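PDB 6JEB: beta-hexosaminidase Amuc_2018 from Akkermansia muciniphila, which hydrolyses terminal non-reducing N-acetylglucosamine and N-acetylgalactosamine residues from N-acetyl-beta-D-hexosaminides, including terminally unbranched N-glycans and chitobiose. Local coordinates for residues L68-A73 with I448-N453; S146-R151 with H198-E203; E172-C177 with D245-G250. All coordinates share one frame; numbering follows the deposited sequence. Where two conformers were deposited one is given.

Contact 1 of 3, residues L68-A73 with I448-N453; sequences LRDQLA and ILKRFN
Asp70 and Arg451 form a salt bridge between two helices, 55-73 of the N-terminal GH20 domain 2 and 434-452 near the end of the chain. The short helical segments run at 113° to each other with their axes 10.6 Å apart at closest approach, a spacing that the long arginine spans to reach the short aspartate. Arg451 takes the carboxylate side-on, with two nitrogens and one oxygen for each. Its NE donates to Asp70 OD2 over 2.9 Å, almost straight and within the guanidinium plane, to the syn lone pair of that oxygen. Its NH2 reaches Asp70 OD1, also at 2.9 Å, less straight and tilted out of both planes, because carboxylate and guanidinium are turned 34° apart. The arginine chain leaves with CG anti to the backbone N (chi1 176°) and then bends at chi3, which swings the NE side of the guanidinium round to the acid. Asp70 is short and buried, and its OD2 is also hydrogen-bonded to Tyr118 OH of helix 106-118, which helps to fix the carboxylate. With an alanine in place of Arg451 both donors go, and Asp70 would probably lose its direct ionic partner, keeping Tyr118, water and the more distant Lys450. Lys450 adds a looser, solvent-mediated tie: a water that donates to Asp70 OD1 accepts from Lys450 NZ, its oxygen 2.7 Å from that nitrogen. The aliphatic part of the lysine suits the small methyl beside it, Lys450 CE lying 3.7 Å from Ala73 CB.

Contact 2 of 3, residues S146-R151 with H198-E203; sequences SVASRR and HAAYPE
Two helix ends from the catalytic domain of this family 20 glycosidase, a (beta/alpha)8 barrel, meet where helix 143-148 packs against the end of helix 195-200. Val147 and Ala200 carry most of the contact, and their CA atoms lie only 5.3 Å apart, an approach made possible by the small side chains facing each other. Val147 CB stands 4.0 Å from Ala200 CB, and its branch CG1 reaches past it to lie 3.6 Å from Ala199 O and 3.9 Å from Ala199 CB. With CG1 anti to the backbone N (chi1 179°), this methyl is directed over the Ala199-Ala200 peptide. The beta-branched valine suits the place because its short, stiff side chain offers a methyl to the neighbouring backbone without a long chain to accommodate. The buried methyls of Ala148 and Ala200 meet, CB to CB, at 4.0 Å. The side-chain pairs are all apolar, though Val147 CG1 also lies against a peptide, and polar groups act around them: Arg150 extends alongside its own segment, where NH1 donates to Ser146 O over 3.1 Å, while its NE makes a salt bridge to Glu162. Tyr201 OH is hydrogen-bonded to Lys143 N, at the start of the helix that carries Val147. Ala148 also touches Trp134, and its side chain lies about 10 Å from that of Asp130, a residue of the charge relay system. The arrangement is one of close packing between two short helices that follow barrel strands, as in the loop-rich connections of a (beta/alpha)8 barrel.

Contact 3 of 3, residues E172-C177 with D245-G250; sequences ELVAYC and DIFPSG
Val174 holds CG1 anti to the backbone N (chi1 162°) and CG2 anti to the carbonyl carbon, which sends one methyl toward Pro248 and the other toward Ile246 O and the Phe247 ring. Phe247 has its CG anti to the carbonyl carbon (chi1 -65°), which brings the ring back beside the valine. Val174 CG2 settles 3.6 Å from Phe247 CD1, approaching the ring obliquely, and lies 3.5 Å from Ile246 O at the end of the helix. The other methyl, CG1, presses on the CD of the Pro248 ring, 3.4 Å away, tighter than usual for two carbons. A beta-branched residue suits this place, since one side chain touches ring and proline at once. Proline is apt too: it follows Phe247, where the chain leaves helical geometry, and its restricted phi (-71°) suits the second position of the type I turn from Phe247 to Gly250. Ile246 CG2 lies 3.5 Å above the plane of the Phe247 ring, over its centre, on the side from which Val174 CG2 also comes. Among its neighbours, the contact joins two of the outer helices of the catalytic barrel, 167-178 and 230-246. Phe247 reaches inward to Val184 and Pro186 of strand 183-187 and to Leu126 of strand 123-127, while Leu173 and Cys177 of the other helix pack on strand 123-127 and helix 106-118.

How the contacts relate
From the N terminus, the chain first supplies helix 55-73 of domain 2, whose partner in contact 1 comes only at helix 434-452, so this contact closes a loop that encloses all eight strands of the catalytic barrel, tying the late helix 434-452 to domain 2. Contacts 2 and 3 are both nested inside that loop. They cross each other: 146-151 comes first, then 172-177, then 198-203, which closes contact 2, and lastly 245-250, which closes contact 3. Contact 2 joins helix ends in the loop region of the barrel, contact 3 two of its outer helices. None of them touch; the nearest atoms of contacts 1 and 3 are about 8 Å apart.

Contact 1 of 3, residues L68-A73 with I448-N453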
ATOM      1  N   LEU A  68     -19.641 -14.056   6.241  1.00 14.55           N
ATOM      2  CA  LEU A  68     -20.729 -15.032   6.275  1.00 14.52           C
ATOM      3  C   LEU A  68     -21.942 -14.477   7.008  1.00 15.44           C
ATOM      4  O   LEU A  68     -23.085 -14.755   6.621  1.00 16.07           O
ATOM      5  CB  LEU A  68     -20.256 -16.333   6.920  1.00 15.44           C
ATOM      6  CG  LEU A  68     -19.272 -17.157   6.095  1.00 16.55           C
ATOM      7  CD1 LEU A  68     -18.822 -18.348   6.913  1.00 17.60           C
ATOM      8  CD2 LEU A  68     -19.905 -17.598   4.778  1.00 18.21           C
ATOM      9  N   ARG A  69     -21.717 -13.694   8.069  1.00 15.51           N
ATOM     10  CA  ARG A  69     -22.838 -13.059   8.757  1.00 15.70           C
ATOM     11  C   ARG A  69     -23.535 -12.048   7.858  1.00 16.22           C
ATOM     12  O   ARG A  69     -24.771 -11.943   7.875  1.00 17.94           O
ATOM     13  CB  ARG A  69     -22.368 -12.419  10.061  1.00 17.16           C
ATOM     14  CG  ARG A  69     -22.019 -13.455  11.103  1.00 18.60           C
ATOM     15  CD  ARG A  69     -21.414 -12.882  12.360  1.00 23.58           C
ATOM     16  NE  ARG A  69     -21.338 -13.936  13.368  1.00 26.60           N
ATOM     17  CZ  ARG A  69     -20.540 -13.921  14.428  1.00 29.37           C
ATOM     18  NH1 ARG A  69     -19.717 -12.899  14.637  1.00 31.32           N
ATOM     19  NH2 ARG A  69     -20.567 -14.942  15.274  1.00 28.08           N
ATOM     20  N   ASP A  70     -22.765 -11.294   7.070  1.00 16.15           N
ATOM     21  CA  ASP A  70     -23.377 -10.376   6.116  1.00 16.54           C
ATOM     22  C   ASP A  70     -24.176 -11.137   5.064  1.00 16.87           C
ATOM     23  O   ASP A  70     -25.275 -10.717   4.680  1.00 18.33           O
ATOM     24  CB  ASP A  70     -22.314  -9.481   5.475  1.00 17.22           C
ATOM     25  CG  ASP A  70     -21.698  -8.496   6.467  1.00 18.99           C
ATOM     26  OD1 ASP A  70     -22.296  -8.262   7.541  1.00 19.87           O
ATOM     27  OD2 ASP A  70     -20.614  -7.950   6.170  1.00 16.78           O
ATOM     28  N   GLN A  71     -23.648 -12.272   4.596  1.00 16.38           N
ATOM     29  CA  GLN A  71     -24.401 -13.095   3.655  1.00 17.13           C
ATOM     30  C   GLN A  71     -25.692 -13.615   4.283  1.00 17.27           C
ATOM     31  O   GLN A  71     -26.778 -13.501   3.693  1.00 19.78           O
ATOM     32  CB  GLN A  71     -23.537 -14.250   3.140  1.00 17.48           C
ATOM     33  CG  GLN A  71     -24.269 -15.075   2.082  1.00 19.87           C
ATOM     34  CD  GLN A  71     -23.419 -16.186   1.492  1.00 23.15           C
ATOM     35  OE1 GLN A  71     -22.201 -16.216   1.669  1.00 24.66           O
ATOM     36  NE2 GLN A  71     -24.061 -17.101   0.776  1.00 25.83           N
ATOM     37  N   LEU A  72     -25.596 -14.176   5.490  1.00 17.08           N
ATOM     38  CA  LEU A  72     -26.777 -14.732   6.144  1.00 18.51           C
ATOM     39  C   LEU A  72     -27.836 -13.660   6.383  1.00 20.01           C
ATOM     40  O   LEU A  72     -29.039 -13.930   6.278  1.00 21.63           O
ATOM     41  CB  LEU A  72     -26.373 -15.403   7.458  1.00 18.86           C
ATOM     42  CG  LEU A  72     -27.498 -15.952   8.340  1.00 19.88           C
ATOM     43  CD1 LEU A  72     -28.322 -17.010   7.603  1.00 20.60           C
ATOM     44  CD2 LEU A  72     -26.924 -16.513   9.642  1.00 21.06           C
ATOM     45  N   ALA A  73     -27.406 -12.429   6.685  1.00 20.78           N
ATOM     46  CA  ALA A  73     -28.360 -11.349   6.932  1.00 23.30           C
ATOM     47  C   ALA A  73     -29.240 -11.085   5.720  1.00 26.05           C
ATOM     48  O   ALA A  73     -30.392 -10.662   5.872  1.00 29.03           O
ATOM     49  CB  ALA A  73     -27.620 -10.078   7.350  1.00 23.72           C
ATOM     50  N   ILE A 448     -21.384  -4.443   1.609  1.00 17.02           N
ATOM     51  CA  ILE A 448     -20.667  -3.206   1.904  1.00 16.70           C
ATOM     52  C   ILE A 448     -21.650  -2.055   2.127  1.00 18.54           C
ATOM     53  O   ILE A 448     -21.408  -1.166   2.954  1.00 18.58           O
ATOM     54  CB  ILE A 448     -19.629  -2.931   0.795  1.00 16.52           C
ATOM     55  CG1 ILE A 448     -18.563  -4.046   0.764  1.00 15.25           C
ATOM     56  CG2 ILE A 448     -18.979  -1.560   0.973  1.00 16.01           C
ATOM     57  CD1 ILE A 448     -17.741  -4.177   2.036  1.00 16.22           C
ATOM     58  N   LEU A 449     -22.780  -2.057   1.419  1.00 18.45           N
ATOM     59  CA  LEU A 449     -23.816  -1.064   1.695  1.00 20.58           C
ATOM     60  C   LEU A 449     -24.321  -1.194   3.126  1.00 23.95           C
ATOM     61  O   LEU A 449     -24.480  -0.194   3.837  1.00 24.95           O
ATOM     62  CB  LEU A 449     -24.975  -1.235   0.713  1.00 22.64           C
ATOM     63  CG  LEU A 449     -24.847  -0.526  -0.631  1.00 25.23           C
ATOM     64  CD1 LEU A 449     -25.929  -1.021  -1.578  1.00 25.85           C
ATOM     65  CD2 LEU A 449     -24.929   0.996  -0.453  1.00 24.99           C
ATOM     66  N   LYS A 450     -24.586  -2.429   3.559  1.00 22.85           N
ATOM     67  CA  LYS A 450     -25.098  -2.665   4.906  1.00 25.72           C
ATOM     68  C   LYS A 450     -24.061  -2.292   5.958  1.00 24.74           C
ATOM     69  O   LYS A 450     -24.364  -1.574   6.918  1.00 26.55           O
ATOM     70  CB  LYS A 450     -25.489  -4.138   5.042  1.00 29.98           C
ATOM     71  CG  LYS A 450     -25.881  -4.582   6.451  1.00 35.97           C
ATOM     72  CD  LYS A 450     -25.853  -6.104   6.565  1.00 40.79           C
ATOM     73  CE  LYS A 450     -26.560  -6.616   7.816  1.00 43.67           C
ATOM     74  NZ  LYS A 450     -25.892  -6.197   9.082  1.00 45.26           N
ATOM     75  N   ARG A 451     -22.823  -2.754   5.779  1.00 22.68           N
ATOM     76  CA  ARG A 451     -21.841  -2.641   6.849  1.00 22.06           C
ATOM     77  C   ARG A 451     -21.186  -1.269   6.878  1.00 21.35           C
ATOM     78  O   ARG A 451     -20.898  -0.737   7.957  1.00 23.88           O
ATOM     79  CB  ARG A 451     -20.782  -3.734   6.699  1.00 21.84           C
ATOM     80  CG  ARG A 451     -19.649  -3.642   7.704  1.00 22.07           C
ATOM     81  CD  ARG A 451     -18.812  -4.906   7.702  1.00 21.51           C
ATOM     82  NE  ARG A 451     -19.594  -6.062   8.125  1.00 21.25           N
ATOM     83  CZ  ARG A 451     -19.802  -6.392   9.394  1.00 24.13           C
ATOM     84  NH1 ARG A 451     -19.268  -5.657  10.366  1.00 25.53           N
ATOM     85  NH2 ARG A 451     -20.537  -7.459   9.693  1.00 24.05           N
ATOM     86  N   PHE A 452     -20.937  -0.682   5.710  1.00 20.74           N
ATOM     87  CA  PHE A 452     -20.166   0.549   5.631  1.00 21.68           C
ATOM     88  C   PHE A 452     -20.941   1.722   5.059  1.00 22.36           C
ATOM     89  O   PHE A 452     -20.366   2.808   4.924  1.00 23.60           O
ATOM     90  CB  PHE A 452     -18.878   0.328   4.824  1.00 21.64           C
ATOM     91  CG  PHE A 452     -17.965  -0.700   5.423  1.00 21.40           C
ATOM     92  CD1 PHE A 452     -17.286  -0.433   6.602  1.00 23.61           C
ATOM     93  CD2 PHE A 452     -17.794  -1.939   4.821  1.00 21.17           C
ATOM     94  CE1 PHE A 452     -16.449  -1.378   7.163  1.00 22.00           C
ATOM     95  CE2 PHE A 452     -16.954  -2.886   5.379  1.00 20.12           C
ATOM     96  CZ  PHE A 452     -16.278  -2.603   6.549  1.00 22.61           C
ATOM     97  N   ASN A 453     -22.224   1.541   4.738  1.00 22.25           N
ATOM     98  CA  ASN A 453     -23.030   2.591   4.117  0.60 24.59           C
ATOM     99  C   ASN A 453     -22.328   3.163   2.889  1.00 23.52           C
ATOM    100  O   ASN A 453     -22.378   4.364   2.611  1.00 25.53           O
ATOM    101  CB  ASN A 453     -23.412   3.668   5.132  0.60 28.68           C
ATOM    102  CG  ASN A 453     -24.140   3.088   6.329  0.60 32.36           C
ATOM    103  OD1 ASN A 453     -25.102   2.334   6.175  0.60 34.75           O
ATOM    104  ND2 ASN A 453     -23.666   3.408   7.527  0.60 35.32           N
TER
HETATM  105  O   HOH W   1     -23.947  -8.942   9.584  1.00 42.87           O
HETATM  106  O   HOH W   2     -23.279  -5.806   8.456  1.00 48.49           O

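Contact 2 of 3, residues S146-R151 with H198-E203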
ATOM      1  N   SER A 146       5.105  24.520   9.006  1.00 12.67           N
ATOM      2  CA  SER A 146       4.744  25.873   8.583  1.00 12.76           C
ATOM      3  C   SER A 146       4.834  26.057   7.074  1.00 12.43           C
ATOM      4  O   SER A 146       4.119  26.905   6.514  1.00 14.42           O
ATOM      5  CB  SER A 146       5.602  26.912   9.299  1.00 13.67           C
ATOM      6  OG  SER A 146       6.954  26.782   8.909  1.00 15.02           O
ATOM      7  N   VAL A 147       5.702  25.291   6.404  1.00 12.45           N
ATOM      8  CA  VAL A 147       5.904  25.414   4.961  1.00 12.23           C
ATOM      9  C   VAL A 147       5.504  24.143   4.213  1.00 11.59           C
ATOM     10  O   VAL A 147       4.623  24.170   3.351  1.00 12.36           O
ATOM     11  CB  VAL A 147       7.357  25.799   4.632  1.00 13.55           C
ATOM     12  CG1 VAL A 147       7.544  25.893   3.125  1.00 14.61           C
ATOM     13  CG2 VAL A 147       7.733  27.122   5.306  1.00 15.50           C
ATOM     14  N   ALA A 148       6.153  23.017   4.530  1.00 11.97           N
ATOM     15  CA  ALA A 148       6.047  21.833   3.678  1.00 11.30           C
ATOM     16  C   ALA A 148       4.668  21.184   3.703  1.00 11.18           C
ATOM     17  O   ALA A 148       4.347  20.422   2.782  1.00 12.78           O
ATOM     18  CB  ALA A 148       7.133  20.817   4.051  1.00 12.51           C
ATOM     19  N   SER A 149       3.851  21.450   4.722  1.00 11.35           N
ATOM     20  CA  SER A 149       2.541  20.820   4.833  1.00 10.94           C
ATOM     21  C   SER A 149       1.444  21.609   4.129  1.00 12.38           C
ATOM     22  O   SER A 149       0.272  21.220   4.214  1.00 13.51           O
ATOM     23  CB  SER A 149       2.161  20.611   6.308  1.00 11.91           C
ATOM     24  OG  SER A 149       1.733  21.828   6.912  1.00 13.24           O
ATOM     25  N   ARG A 150       1.792  22.704   3.449  1.00 12.33           N
ATOM     26  CA  ARG A 150       0.825  23.622   2.862  1.00 12.42           C
ATOM     27  C   ARG A 150       1.180  23.886   1.412  1.00 13.23           C
ATOM     28  O   ARG A 150       2.358  24.008   1.072  1.00 14.81           O
ATOM     29  CB  ARG A 150       0.875  24.958   3.612  1.00 12.80           C
ATOM     30  CG  ARG A 150       0.346  24.844   5.026  1.00 13.50           C
ATOM     31  CD  ARG A 150       0.939  25.886   5.967  1.00 13.35           C
ATOM     32  NE  ARG A 150       0.186  25.923   7.215  1.00 13.19           N
ATOM     33  CZ  ARG A 150       0.523  26.665   8.262  1.00 13.35           C
ATOM     34  NH1 ARG A 150       1.626  27.414   8.217  1.00 15.10           N
ATOM     35  NH2 ARG A 150      -0.239  26.656   9.351  1.00 15.71           N
ATOM     36  N   ARG A 151       0.164  23.992   0.555  1.00 11.84           N
ATOM     37  CA  ARG A 151       0.390  24.430  -0.814  1.00 12.07           C
ATOM     38  C   ARG A 151      -0.694  25.419  -1.230  1.00 12.25           C
ATOM     39  O   ARG A 151      -1.792  25.446  -0.669  1.00 13.23           O
ATOM     40  CB  ARG A 151       0.510  23.259  -1.805  1.00 13.03           C
ATOM     41  CG  ARG A 151      -0.774  22.487  -2.041  1.00 12.43           C
ATOM     42  CD  ARG A 151      -0.585  21.435  -3.139  1.00 13.69           C
ATOM     43  NE  ARG A 151      -1.817  20.706  -3.424  1.00 12.10           N
ATOM     44  CZ  ARG A 151      -2.108  19.507  -2.927  1.00 10.99           C
ATOM     45  NH1 ARG A 151      -1.252  18.888  -2.113  1.00 11.98           N
ATOM     46  NH2 ARG A 151      -3.253  18.921  -3.248  1.00 12.31           N
ATOM     47  N   HIS A 198      12.130  20.788  -0.126  1.00 12.09           N
ATOM     48  CA  HIS A 198      12.950  21.890  -0.630  1.00 13.34           C
ATOM     49  C   HIS A 198      12.320  23.238  -0.303  1.00 12.94           C
ATOM     50  O   HIS A 198      13.028  24.191   0.044  1.00 14.60           O
ATOM     51  CB  HIS A 198      13.183  21.730  -2.140  1.00 13.76           C
ATOM     52  CG  HIS A 198      14.257  22.621  -2.693  1.00 15.06           C
ATOM     53  ND1 HIS A 198      15.222  22.162  -3.565  1.00 15.68           N
ATOM     54  CD2 HIS A 198      14.513  23.940  -2.509  1.00 16.07           C
ATOM     55  CE1 HIS A 198      16.032  23.157  -3.887  1.00 15.69           C
ATOM     56  NE2 HIS A 198      15.626  24.245  -3.257  1.00 16.49           N
ATOM     57  N   ALA A 199      10.996  23.345  -0.420  1.00 13.20           N
ATOM     58  CA  ALA A 199      10.327  24.593  -0.066  1.00 13.63           C
ATOM     59  C   ALA A 199      10.615  24.983   1.380  1.00 13.72           C
ATOM     60  O   ALA A 199      10.826  26.168   1.683  1.00 14.35           O
ATOM     61  CB  ALA A 199       8.821  24.463  -0.302  1.00 12.84           C
ATOM     62  N   ALA A 200      10.664  23.994   2.281  1.00 12.14           N
ATOM     63  CA  ALA A 200      10.907  24.266   3.696  1.00 11.95           C
ATOM     64  C   ALA A 200      12.390  24.435   4.004  1.00 12.89           C
ATOM     65  O   ALA A 200      12.774  25.354   4.739  1.00 14.14           O
ATOM     66  CB  ALA A 200      10.327  23.137   4.547  1.00 12.97           C
ATOM     67  N   TYR A 201      13.229  23.542   3.472  1.00 12.61           N
ATOM     68  CA  TYR A 201      14.644  23.451   3.833  1.00 12.12           C
ATOM     69  C   TYR A 201      15.485  23.378   2.562  1.00 12.94           C
ATOM     70  O   TYR A 201      16.068  22.333   2.238  1.00 14.04           O
ATOM     71  CB  TYR A 201      14.902  22.253   4.754  1.00 11.53           C
ATOM     72  CG  TYR A 201      14.262  22.437   6.112  1.00 11.48           C
ATOM     73  CD1 TYR A 201      14.799  23.332   7.030  1.00 13.48           C
ATOM     74  CD2 TYR A 201      13.099  21.750   6.466  1.00 11.94           C
ATOM     75  CE1 TYR A 201      14.211  23.543   8.262  1.00 14.07           C
ATOM     76  CE2 TYR A 201      12.502  21.954   7.705  1.00 12.94           C
ATOM     77  CZ  TYR A 201      13.071  22.848   8.600  1.00 12.88           C
ATOM     78  OH  TYR A 201      12.482  23.066   9.823  1.00 13.00           O
ATOM     79  N   PRO A 202      15.571  24.483   1.818  1.00 14.05           N
ATOM     80  CA  PRO A 202      16.377  24.472   0.587  1.00 14.33           C
ATOM     81  C   PRO A 202      17.826  24.118   0.841  1.00 14.42           C
ATOM     82  O   PRO A 202      18.497  23.576  -0.052  1.00 15.12           O
ATOM     83  CB  PRO A 202      16.225  25.905   0.058  1.00 15.97           C
ATOM     84  CG  PRO A 202      15.880  26.720   1.281  1.00 16.70           C
ATOM     85  CD  PRO A 202      15.006  25.816   2.101  1.00 14.77           C
ATOM     86  N   GLU A 203      18.322  24.388   2.053  1.00 15.41           N
ATOM     87  CA  GLU A 203      19.702  24.083   2.404  1.00 14.44           C
ATOM     88  C   GLU A 203      20.016  22.589   2.375  1.00 14.37           C
ATOM     89  O   GLU A 203      21.197  22.230   2.443  1.00 16.59           O
ATOM     90  CB  GLU A 203      20.038  24.666   3.784  1.00 16.13           C
ATOM     91  CG  GLU A 203      19.193  24.110   4.943  1.00 18.27           C
ATOM     92  CD  GLU A 203      18.026  25.008   5.326  1.00 21.35           C
ATOM     93  OE1 GLU A 203      17.378  25.568   4.418  1.00 22.16           O
ATOM     94  OE2 GLU A 203      17.758  25.165   6.543  1.00 23.54           O
TER

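Contact 3 of 3, residues E172-C177 with D245-G250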
ATOM      1  N   GLU A 172      -2.475   6.588  17.258  1.00 12.49           N
ATOM      2  CA  GLU A 172      -3.835   6.062  17.211  1.00 13.89           C
ATOM      3  C   GLU A 172      -4.019   5.153  16.000  1.00 13.37           C
ATOM      4  O   GLU A 172      -4.560   4.044  16.114  1.00 14.30           O
ATOM      5  CB  GLU A 172      -4.855   7.203  17.176  1.00 14.07           C
ATOM      6  CG  GLU A 172      -6.286   6.682  17.084  1.00 15.90           C
ATOM      7  CD  GLU A 172      -7.298   7.725  16.656  1.00 16.16           C
ATOM      8  OE1 GLU A 172      -6.923   8.685  15.945  1.00 18.09           O
ATOM      9  OE2 GLU A 172      -8.478   7.584  17.032  1.00 17.86           O
ATOM     10  N   LEU A 173      -3.574   5.612  14.828  1.00 12.74           N
ATOM     11  CA  LEU A 173      -3.712   4.821  13.610  1.00 11.49           C
ATOM     12  C   LEU A 173      -3.000   3.480  13.743  1.00 12.11           C
ATOM     13  O   LEU A 173      -3.534   2.443  13.331  1.00 13.23           O
ATOM     14  CB  LEU A 173      -3.139   5.602  12.425  1.00 12.11           C
ATOM     15  CG  LEU A 173      -3.144   4.875  11.078  1.00 13.47           C
ATOM     16  CD1 LEU A 173      -4.565   4.596  10.604  1.00 14.02           C
ATOM     17  CD2 LEU A 173      -2.361   5.685  10.034  1.00 15.30           C
ATOM     18  N   VAL A 174      -1.792   3.483  14.315  1.00 12.31           N
ATOM     19  CA  VAL A 174      -1.043   2.238  14.489  1.00 12.08           C
ATOM     20  C   VAL A 174      -1.835   1.251  15.346  1.00 13.24           C
ATOM     21  O   VAL A 174      -1.942   0.060  15.021  1.00 13.40           O
ATOM     22  CB  VAL A 174       0.352   2.529  15.075  1.00 12.76           C
ATOM     23  CG1 VAL A 174       0.964   1.263  15.677  1.00 14.53           C
ATOM     24  CG2 VAL A 174       1.259   3.121  14.010  1.00 13.51           C
ATOM     25  N   ALA A 175      -2.398   1.729  16.460  1.00 12.69           N
ATOM     26  CA  ALA A 175      -3.154   0.841  17.339  1.00 12.18           C
ATOM     27  C   ALA A 175      -4.446   0.383  16.676  1.00 13.11           C
ATOM     28  O   ALA A 175      -4.846  -0.781  16.806  1.00 14.64           O
ATOM     29  CB  ALA A 175      -3.449   1.548  18.660  1.00 13.89           C
ATOM     30  N   TYR A 176      -5.105   1.294  15.959  1.00 12.36           N
ATOM     31  CA  TYR A 176      -6.326   0.967  15.239  1.00 13.78           C
ATOM     32  C   TYR A 176      -6.061  -0.122  14.209  1.00 13.26           C
ATOM     33  O   TYR A 176      -6.815  -1.101  14.109  1.00 13.24           O
ATOM     34  CB  TYR A 176      -6.834   2.247  14.562  1.00 14.49           C
ATOM     35  CG  TYR A 176      -8.232   2.151  14.024  1.00 13.55           C
ATOM     36  CD1 TYR A 176      -8.471   1.695  12.732  1.00 13.63           C
ATOM     37  CD2 TYR A 176      -9.318   2.519  14.807  1.00 14.75           C
ATOM     38  CE1 TYR A 176      -9.754   1.600  12.238  1.00 15.06           C
ATOM     39  CE2 TYR A 176     -10.603   2.422  14.324  1.00 15.01           C
ATOM     40  CZ  TYR A 176     -10.817   1.965  13.040  1.00 14.83           C
ATOM     41  OH  TYR A 176     -12.106   1.866  12.575  1.00 16.92           O
ATOM     42  N   CYS A 177      -4.963   0.014  13.464  1.00 12.31           N
ATOM     43  CA  CYS A 177      -4.595  -0.993  12.476  1.00 12.69           C
ATOM     44  C   CYS A 177      -4.220  -2.313  13.133  1.00 12.37           C
ATOM     45  O   CYS A 177      -4.618  -3.378  12.646  1.00 13.37           O
ATOM     46  CB  CYS A 177      -3.451  -0.468  11.606  1.00 11.93           C
ATOM     47  SG  CYS A 177      -4.004   0.772  10.423  1.00 13.28           S
ATOM     48  N   ASP A 245       9.647   5.622  17.211  1.00 16.74           N
ATOM     49  CA  ASP A 245       8.703   5.792  18.306  0.50 17.13           C
ATOM     50  C   ASP A 245       7.276   5.471  17.874  1.00 17.10           C
ATOM     51  O   ASP A 245       6.519   4.870  18.646  1.00 17.97           O
ATOM     52  CB  ASP A 245       8.802   7.213  18.856  0.50 17.92           C
ATOM     53  CG  ASP A 245       8.027   7.391  20.134  0.50 23.17           C
ATOM     54  OD1 ASP A 245       8.212   6.573  21.056  0.50 27.26           O
ATOM     55  OD2 ASP A 245       7.243   8.350  20.223  0.50 26.26           O
ATOM     56  N   ILE A 246       6.895   5.849  16.657  1.00 15.59           N
ATOM     57  CA  ILE A 246       5.496   5.790  16.232  1.00 14.73           C
ATOM     58  C   ILE A 246       5.133   4.440  15.645  1.00 14.07           C
ATOM     59  O   ILE A 246       4.053   3.908  15.921  1.00 15.82           O
ATOM     60  CB  ILE A 246       5.196   6.921  15.229  1.00 15.24           C
ATOM     61  CG1 ILE A 246       5.381   8.288  15.883  1.00 15.44           C
ATOM     62  CG2 ILE A 246       3.778   6.767  14.655  1.00 14.96           C
ATOM     63  CD1 ILE A 246       5.433   9.421  14.862  1.00 15.62           C
ATOM     64  N   PHE A 247       5.993   3.905  14.779  1.00 13.60           N
ATOM     65  CA  PHE A 247       5.614   2.795  13.911  1.00 13.88           C
ATOM     66  C   PHE A 247       6.357   1.538  14.324  1.00 15.07           C
ATOM     67  O   PHE A 247       7.513   1.339  13.923  1.00 15.89           O
ATOM     68  CB  PHE A 247       5.916   3.143  12.449  1.00 14.09           C
ATOM     69  CG  PHE A 247       5.097   4.289  11.926  1.00 13.09           C
ATOM     70  CD1 PHE A 247       3.754   4.114  11.605  1.00 14.43           C
ATOM     71  CD2 PHE A 247       5.659   5.550  11.771  1.00 13.24           C
ATOM     72  CE1 PHE A 247       2.985   5.174  11.123  1.00 14.84           C
ATOM     73  CE2 PHE A 247       4.905   6.620  11.283  1.00 13.69           C
ATOM     74  CZ  PHE A 247       3.561   6.430  10.962  1.00 14.35           C
ATOM     75  N   PRO A 248       5.727   0.646  15.093  1.00 15.11           N
ATOM     76  CA  PRO A 248       6.434  -0.543  15.594  1.00 15.67           C
ATOM     77  C   PRO A 248       6.753  -1.576  14.526  1.00 15.86           C
ATOM     78  O   PRO A 248       7.456  -2.543  14.838  1.00 18.55           O
ATOM     79  CB  PRO A 248       5.463  -1.111  16.638  1.00 16.88           C
ATOM     80  CG  PRO A 248       4.121  -0.653  16.166  1.00 17.33           C
ATOM     81  CD  PRO A 248       4.348   0.725  15.603  1.00 16.37           C
ATOM     82  N   SER A 249       6.280  -1.413  13.285  1.00 15.46           N
ATOM     83  CA  SER A 249       6.657  -2.362  12.242  1.00 15.39           C
ATOM     84  C   SER A 249       8.163  -2.377  12.027  1.00 16.27           C
ATOM     85  O   SER A 249       8.726  -3.399  11.609  1.00 18.53           O
ATOM     86  CB  SER A 249       5.949  -2.030  10.926  1.00 15.69           C
ATOM     87  OG  SER A 249       6.397  -0.782  10.409  1.00 15.77           O
ATOM     88  N   GLY A 250       8.833  -1.258  12.299  1.00 16.31           N
ATOM     89  CA  GLY A 250      10.258  -1.172  12.074  1.00 16.03           C
ATOM     90  C   GLY A 250      10.673  -1.137  10.622  1.00 16.85           C
ATOM     91  O   GLY A 250      11.873  -1.155  10.339  1.00 20.73           O
TER